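Local coordinates for enoyl-CoA hydratase/isomerase family protein (PDB 4FN7), which probably catalyses the reversible hydration of enoyl-CoA thioesters in lipid metabolism, as a member of the crotonase superfamily, at residues D116-I126 and G173-V184. Sequence-based numbering, arbitrary orientation. Where two conformers were deposited one is given.
Sequences DHRVAAHAYNI and GFIDEIALPEVV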
ATOM      1  N   ASP A 116       1.525 -17.129   2.108  1.00  9.30           N
ATOM      2  CA  ASP A 116       1.490 -16.603   0.752  1.00  8.91           C
ATOM      3  C   ASP A 116       0.055 -16.321   0.316  1.00  8.82           C
ATOM      4  O   ASP A 116      -0.199 -15.387  -0.447  1.00 10.38           O
ATOM      5  CB  ASP A 116       2.150 -17.574  -0.223  1.00  9.80           C
ATOM      6  CG  ASP A 116       3.606 -17.777   0.075  1.00  9.63           C
ATOM      7  OD1 ASP A 116       4.391 -16.831  -0.141  1.00 10.97           O
ATOM      8  OD2 ASP A 116       3.974 -18.886   0.510  1.00 10.72           O
ATOM      9  N   HIS A 117      -0.866 -17.148   0.795  1.00  8.64           N
ATOM     10  CA  HIS A 117      -2.287 -17.012   0.494  1.00  8.09           C
ATOM     11  C   HIS A 117      -3.051 -17.324   1.769  1.00  8.02           C
ATOM     12  O   HIS A 117      -2.739 -18.294   2.463  1.00  9.14           O
ATOM     13  CB  HIS A 117      -2.694 -17.988  -0.619  1.00  9.09           C
ATOM     14  CG  HIS A 117      -4.100 -17.806  -1.100  1.00  9.83           C
ATOM     15  ND1 HIS A 117      -4.522 -16.670  -1.755  1.00 11.04           N
ATOM     16  CD2 HIS A 117      -5.179 -18.621  -1.025  1.00 11.13           C
ATOM     17  CE1 HIS A 117      -5.802 -16.791  -2.059  1.00 11.87           C
ATOM     18  NE2 HIS A 117      -6.227 -17.964  -1.624  1.00 11.82           N
ATOM     19  N   ARG A 118      -4.059 -16.506   2.064  1.00  8.31           N
ATOM     20  CA  ARG A 118      -4.768 -16.565   3.341  1.00  8.28           C
ATOM     21  C   ARG A 118      -6.271 -16.594   3.102  1.00  9.77           C
ATOM     22  O   ARG A 118      -6.820 -15.674   2.501  1.00  9.41           O
ATOM     23  CB  ARG A 118      -4.394 -15.344   4.185  1.00  9.44           C
ATOM     24  CG  ARG A 118      -2.896 -15.225   4.444  1.00  9.13           C
ATOM     25  CD  ARG A 118      -2.506 -13.789   4.791  1.00 10.64           C
ATOM     26  NE  ARG A 118      -2.752 -12.897   3.665  1.00  9.40           N
ATOM     27  CZ  ARG A 118      -2.630 -11.577   3.715  1.00  9.68           C
ATOM     28  NH1 ARG A 118      -2.287 -10.979   4.852  1.00  9.90           N
ATOM     29  NH2 ARG A 118      -2.868 -10.850   2.632  1.00  9.70           N
ATOM     30  N   VAL A 119      -6.922 -17.655   3.573  1.00  9.90           N
ATOM     31  CA  VAL A 119      -8.344 -17.863   3.343  1.00 10.65           C
ATOM     32  C   VAL A 119      -9.088 -17.774   4.664  1.00 10.40           C
ATOM     33  O   VAL A 119      -8.668 -18.386   5.641  1.00 10.93           O
ATOM     34  CB  VAL A 119      -8.607 -19.267   2.739  1.00 11.51           C
ATOM     35  CG1 VAL A 119     -10.076 -19.425   2.381  1.00 11.93           C
ATOM     36  CG2 VAL A 119      -7.737 -19.485   1.509  1.00 12.14           C
ATOM     37  N   ALA A 120     -10.190 -17.024   4.694  1.00  9.45           N
ATOM     38  CA  ALA A 120     -11.008 -16.928   5.903  1.00  9.04           C
ATOM     39  C   ALA A 120     -12.479 -16.885   5.541  1.00 11.14           C
ATOM     40  O   ALA A 120     -12.831 -16.711   4.381  1.00 13.45           O
ATOM     41  CB  ALA A 120     -10.632 -15.688   6.702  1.00 11.82           C
ATOM     42  N   ALA A 121     -13.339 -17.055   6.542  1.00 11.48           N
ATOM     43  CA  ALA A 121     -14.769 -16.837   6.361  1.00 11.26           C
ATOM     44  C   ALA A 121     -15.113 -15.382   6.662  1.00 12.79           C
ATOM     45  O   ALA A 121     -14.351 -14.681   7.326  1.00 12.16           O
ATOM     46  CB  ALA A 121     -15.572 -17.770   7.253  1.00 12.87           C
ATOM     47  N   HIS A 122     -16.259 -14.942   6.160  1.00 13.29           N
ATOM     48  CA  HIS A 122     -16.686 -13.553   6.255  1.00 15.17           C
ATOM     49  C   HIS A 122     -16.657 -13.007   7.673  1.00 15.65           C
ATOM     50  O   HIS A 122     -16.245 -11.872   7.894  1.00 17.68           O
ATOM     51  CB  HIS A 122     -18.100 -13.390   5.692  1.00 19.76           C
ATOM     52  CG  HIS A 122     -18.723 -12.067   6.010  1.00 26.60           C
ATOM     53  ND1 HIS A 122     -19.595 -11.889   7.063  1.00 30.44           N
ATOM     54  CD2 HIS A 122     -18.588 -10.855   5.424  1.00 29.13           C
ATOM     55  CE1 HIS A 122     -19.977 -10.624   7.107  1.00 31.72           C
ATOM     56  NE2 HIS A 122     -19.380  -9.975   6.123  1.00 31.37           N
ATOM     57  N   ALA A 123     -17.106 -13.811   8.630  1.00 15.54           N
ATOM     58  CA  ALA A 123     -17.312 -13.314   9.989  1.00 17.15           C
ATOM     59  C   ALA A 123     -16.063 -13.316  10.873  1.00 16.01           C
ATOM     60  O   ALA A 123     -16.085 -12.768  11.980  1.00 18.44           O
ATOM     61  CB  ALA A 123     -18.442 -14.086  10.666  1.00 20.39           C
ATOM     62  N   TYR A 124     -14.975 -13.915  10.400  1.00 13.41           N
ATOM     63  CA  TYR A 124     -13.796 -14.077  11.249  1.00 11.92           C
ATOM     64  C   TYR A 124     -13.025 -12.774  11.426  1.00 11.25           C
ATOM     65  O   TYR A 124     -12.575 -12.150  10.462  1.00 12.47           O
ATOM     66  CB  TYR A 124     -12.862 -15.188  10.736  1.00 11.70           C
ATOM     67  CG  TYR A 124     -13.507 -16.555  10.606  1.00 11.41           C
ATOM     68  CD1 TYR A 124     -14.728 -16.834  11.211  1.00 12.39           C
ATOM     69  CD2 TYR A 124     -12.888 -17.563   9.880  1.00 10.97           C
ATOM     70  CE1 TYR A 124     -15.318 -18.080  11.087  1.00 12.26           C
ATOM     71  CE2 TYR A 124     -13.467 -18.813   9.747  1.00 12.92           C
ATOM     72  CZ  TYR A 124     -14.684 -19.068  10.351  1.00 11.76           C
ATOM     73  OH  TYR A 124     -15.266 -20.314  10.221  1.00 13.65           O
ATOM     74  N   ASN A 125     -12.871 -12.381  12.683  1.00 11.09           N
ATOM     75  CA  ASN A 125     -12.187 -11.149  13.026  1.00 11.09           C
ATOM     76  C   ASN A 125     -10.679 -11.308  13.032  1.00 10.37           C
ATOM     77  O   ASN A 125     -10.150 -12.309  13.508  1.00 11.76           O
ATOM     78  CB  ASN A 125     -12.650 -10.665  14.393  1.00 13.12           C
ATOM     79  CG  ASN A 125     -14.068 -10.166  14.378  1.00 18.62           C
ATOM     80  OD1 ASN A 125     -14.573  -9.710  13.360  1.00 24.02           O
ATOM     81  ND2 ASN A 125     -14.713 -10.226  15.522  1.00 25.18           N
ATOM     82  N   ILE A 126      -9.999 -10.301  12.501  1.00 10.98           N
ATOM     83  CA  ILE A 126      -8.547 -10.272  12.481  1.00 10.41           C
ATOM     84  C   ILE A 126      -8.131  -8.927  13.065  1.00 10.36           C
ATOM     85  O   ILE A 126      -8.618  -7.872  12.635  1.00 10.27           O
ATOM     86  CB  ILE A 126      -8.013 -10.440  11.051  1.00 10.56           C
ATOM     87  CG1 ILE A 126      -8.613 -11.710  10.426  1.00 13.16           C
ATOM     88  CG2 ILE A 126      -6.492 -10.499  11.063  1.00 11.63           C
ATOM     89  CD1 ILE A 126      -8.511 -11.772   8.934  1.00 15.70           C
ATOM     90  N   GLY A 173      -5.844  -6.081   3.296  1.00  9.66           N
ATOM     91  CA  GLY A 173      -4.689  -6.941   3.112  1.00  9.25           C
ATOM     92  C   GLY A 173      -4.389  -7.853   4.291  1.00  9.23           C
ATOM     93  O   GLY A 173      -3.269  -8.342   4.422  1.00  9.84           O
ATOM     94  N   PHE A 174      -5.378  -8.087   5.151  1.00  9.87           N
ATOM     95  CA  PHE A 174      -5.243  -9.083   6.218  1.00 10.59           C
ATOM     96  C   PHE A 174      -5.602 -10.502   5.756  1.00  9.76           C
ATOM     97  O   PHE A 174      -5.257 -11.476   6.418  1.00 12.92           O
ATOM     98  CB  PHE A 174      -6.089  -8.704   7.437  1.00 10.60           C
ATOM     99  CG  PHE A 174      -5.292  -8.201   8.619  1.00  9.84           C
ATOM    100  CD1 PHE A 174      -4.083  -8.780   8.978  1.00 10.33           C
ATOM    101  CD2 PHE A 174      -5.770  -7.150   9.385  1.00 11.12           C
ATOM    102  CE1 PHE A 174      -3.368  -8.314  10.082  1.00 10.34           C
ATOM    103  CE2 PHE A 174      -5.064  -6.689  10.486  1.00 10.65           C
ATOM    104  CZ  PHE A 174      -3.870  -7.272  10.838  1.00 10.39           C
ATOM    105  N   ILE A 175      -6.313 -10.609   4.634  1.00  9.19           N
ATOM    106  CA  ILE A 175      -6.607 -11.908   4.030  0.62  9.46           C
ATOM    107  C   ILE A 175      -6.670 -11.743   2.525  1.00  9.71           C
ATOM    108  O   ILE A 175      -6.769 -10.622   2.021  1.00 11.04           O
ATOM    109  CB  ILE A 175      -7.938 -12.520   4.504  0.62 10.81           C
ATOM    110  CG1 ILE A 175      -9.115 -11.619   4.132  0.62  9.18           C
ATOM    111  CG2 ILE A 175      -7.908 -12.798   5.983  0.62  9.60           C
ATOM    112  CD1 ILE A 175     -10.444 -12.266   4.371  0.62 10.96           C
ATOM    113  N   ASP A 176      -6.574 -12.859   1.799  1.00  9.23           N
ATOM    114  CA  ASP A 176      -6.574 -12.821   0.334  1.00  9.64           C
ATOM    115  C   ASP A 176      -7.842 -13.379  -0.294  1.00 11.63           C
ATOM    116  O   ASP A 176      -8.129 -13.109  -1.460  1.00 12.60           O
ATOM    117  CB  ASP A 176      -5.382 -13.590  -0.231  1.00 10.22           C
ATOM    118  CG  ASP A 176      -4.084 -13.131   0.357  1.00 10.06           C
ATOM    119  OD1 ASP A 176      -3.671 -11.987   0.058  1.00  9.88           O
ATOM    120  OD2 ASP A 176      -3.489 -13.909   1.123  1.00  9.61           O
ATOM    121  N   GLU A 177      -8.585 -14.175   0.464  1.00  9.83           N
ATOM    122  CA  GLU A 177      -9.751 -14.842  -0.093  1.00 10.06           C
ATOM    123  C   GLU A 177     -10.771 -15.132   0.993  1.00 10.91           C
ATOM    124  O   GLU A 177     -10.416 -15.514   2.109  1.00 12.04           O
ATOM    125  CB  GLU A 177      -9.351 -16.154  -0.793  1.00 11.31           C
ATOM    126  CG  GLU A 177     -10.538 -16.942  -1.351  1.00 12.62           C
ATOM    127  CD  GLU A 177     -10.133 -18.198  -2.124  1.00 16.98           C
ATOM    128  OE1 GLU A 177      -8.922 -18.462  -2.282  1.00 16.98           O
ATOM    129  OE2 GLU A 177     -11.043 -18.927  -2.578  1.00 20.38           O
ATOM    130  N   ILE A 178     -12.040 -14.955   0.646  1.00 11.25           N
ATOM    131  CA  ILE A 178     -13.133 -15.298   1.544  0.54 12.39           C
ATOM    132  C   ILE A 178     -13.833 -16.561   1.043  1.00 11.90           C
ATOM    133  O   ILE A 178     -14.098 -16.699  -0.154  1.00 15.42           O
ATOM    134  CB  ILE A 178     -14.153 -14.142   1.644  0.54 13.30           C
ATOM    135  CG1 ILE A 178     -13.438 -12.844   2.028  0.54 13.11           C
ATOM    136  CG2 ILE A 178     -15.250 -14.477   2.647  0.54 14.57           C
ATOM    137  CD1 ILE A 178     -14.311 -11.606   1.914  0.54 13.85           C
ATOM    138  N   ALA A 179     -14.124 -17.477   1.962  1.00 12.19           N
ATOM    139  CA  ALA A 179     -14.834 -18.710   1.633  1.00 11.90           C
ATOM    140  C   ALA A 179     -15.852 -19.000   2.728  1.00 12.83           C
ATOM    141  O   ALA A 179     -15.762 -18.441   3.819  1.00 14.02           O
ATOM    142  CB  ALA A 179     -13.853 -19.869   1.493  1.00 14.95           C
ATOM    143  N   LEU A 180     -16.834 -19.848   2.440  1.00 14.15           N
ATOM    144  CA  LEU A 180     -17.794 -20.243   3.467  1.00 14.95           C
ATOM    145  C   LEU A 180     -17.054 -21.019   4.557  1.00 14.29           C
ATOM    146  O   LEU A 180     -16.082 -21.715   4.275  1.00 15.04           O
ATOM    147  CB  LEU A 180     -18.911 -21.098   2.869  1.00 16.31           C
ATOM    148  CG  LEU A 180     -19.865 -20.368   1.925  1.00 19.72           C
ATOM    149  CD1 LEU A 180     -20.814 -21.362   1.255  1.00 21.81           C
ATOM    150  CD2 LEU A 180     -20.643 -19.288   2.672  1.00 22.13           C
ATOM    151  N   PRO A 181     -17.510 -20.903   5.811  1.00 14.44           N
ATOM    152  CA  PRO A 181     -16.798 -21.550   6.918  1.00 14.62           C
ATOM    153  C   PRO A 181     -16.498 -23.023   6.658  1.00 15.14           C
ATOM    154  O   PRO A 181     -15.395 -23.477   6.965  1.00 14.78           O
ATOM    155  CB  PRO A 181     -17.771 -21.396   8.090  1.00 15.57           C
ATOM    156  CG  PRO A 181     -18.506 -20.128   7.776  1.00 16.21           C
ATOM    157  CD  PRO A 181     -18.658 -20.106   6.277  1.00 15.80           C
ATOM    158  N   GLU A 182     -17.457 -23.745   6.089  1.00 16.45           N
ATOM    159  CA  GLU A 182     -17.321 -25.183   5.902  1.00 17.63           C
ATOM    160  C   GLU A 182     -16.350 -25.568   4.788  1.00 16.17           C
ATOM    161  O   GLU A 182     -16.013 -26.745   4.635  1.00 17.74           O
ATOM    162  CB  GLU A 182     -18.693 -25.829   5.666  1.00 20.44           C
ATOM    163  CG  GLU A 182     -19.392 -25.407   4.370  1.00 25.47           C
ATOM    164  CD  GLU A 182     -20.295 -24.186   4.523  1.00 27.86           C
ATOM    165  OE1 GLU A 182     -20.097 -23.379   5.457  1.00 23.63           O
ATOM    166  OE2 GLU A 182     -21.218 -24.038   3.694  1.00 31.77           O
ATOM    167  N   VAL A 183     -15.896 -24.590   4.009  1.00 15.73           N
ATOM    168  CA  VAL A 183     -14.923 -24.888   2.960  1.00 17.34           C
ATOM    169  C   VAL A 183     -13.615 -24.105   3.081  1.00 14.36           C
ATOM    170  O   VAL A 183     -12.789 -24.148   2.178  1.00 15.10           O
ATOM    171  CB  VAL A 183     -15.505 -24.717   1.533  1.00 21.86           C
ATOM    172  CG1 VAL A 183     -16.663 -25.682   1.306  1.00 23.41           C
ATOM    173  CG2 VAL A 183     -15.935 -23.281   1.291  1.00 22.83           C
ATOM    174  N   VAL A 184     -13.412 -23.397   4.191  1.00 13.33           N
ATOM    175  CA  VAL A 184     -12.145 -22.680   4.386  1.00 12.53           C
ATOM    176  C   VAL A 184     -10.950 -23.629   4.252  1.00 12.19           C
ATOM    177  O   VAL A 184     -10.014 -23.358   3.507  1.00 11.95           O
ATOM    178  CB  VAL A 184     -12.107 -21.922   5.738  1.00 12.06           C
ATOM    179  CG1 VAL A 184     -10.681 -21.450   6.075  1.00 13.14           C
ATOM    180  CG2 VAL A 184     -13.072 -20.738   5.706  1.00 13.41           C
TER
HETATM  181  O   HOH W   1      -2.898 -11.844   7.435  0.85 11.63           O
HETATM  182  O   HOH W   2     -17.845 -16.673   4.474  1.00 17.67           O
HETATM  183  O   HOH W   3     -13.800 -22.236   8.971  1.00 15.46           O
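V119 and A120 pair in parallel with E177 and I178: A120 N donates to E177 O (3.0 Å), A120 O accepts from A179 N (2.8 Å), and R118 O receives D176 N. Beside this pairing, R118 and D176 form a two-pronged salt bridge, NE to OD2 (2.8 Å) and NH2 to OD1 (2.9 Å). Both bonds are nearly straight and lie in the guanidinium plane, yet they meet the carboxylate from above its plane, the two groups being turned 45° apart. The bend at chi3 (-64°) brings the guanidinium back to the C-terminal end of helix 166-172, where R118 NH1 bonds G173 O at 2.8 Å; G173, with positive phi, closes that helix in a Schellman motif. A water links R118 NH1 to F174 O. On the face of the sheet carrying V119, H117 NE2 donates in its ring plane to the anti lone pair of E177 OE1 (2.8 Å), while E177 OE2 is held by R187. Farther along, I126 CG2 sits over the centre of the F174 ring, a CH-pi contact at 3.6 Å to the centroid. S152 of a neighbouring subunit also bonds R118 NH2, bringing the trimer interface to the R118-D176 salt bridge. Strand 177-178 forms an edge of the crotonase-fold sheet within the chain, with 117-120 between it and strand 96-100; it follows helix 166-172 and leads into helix 184-195.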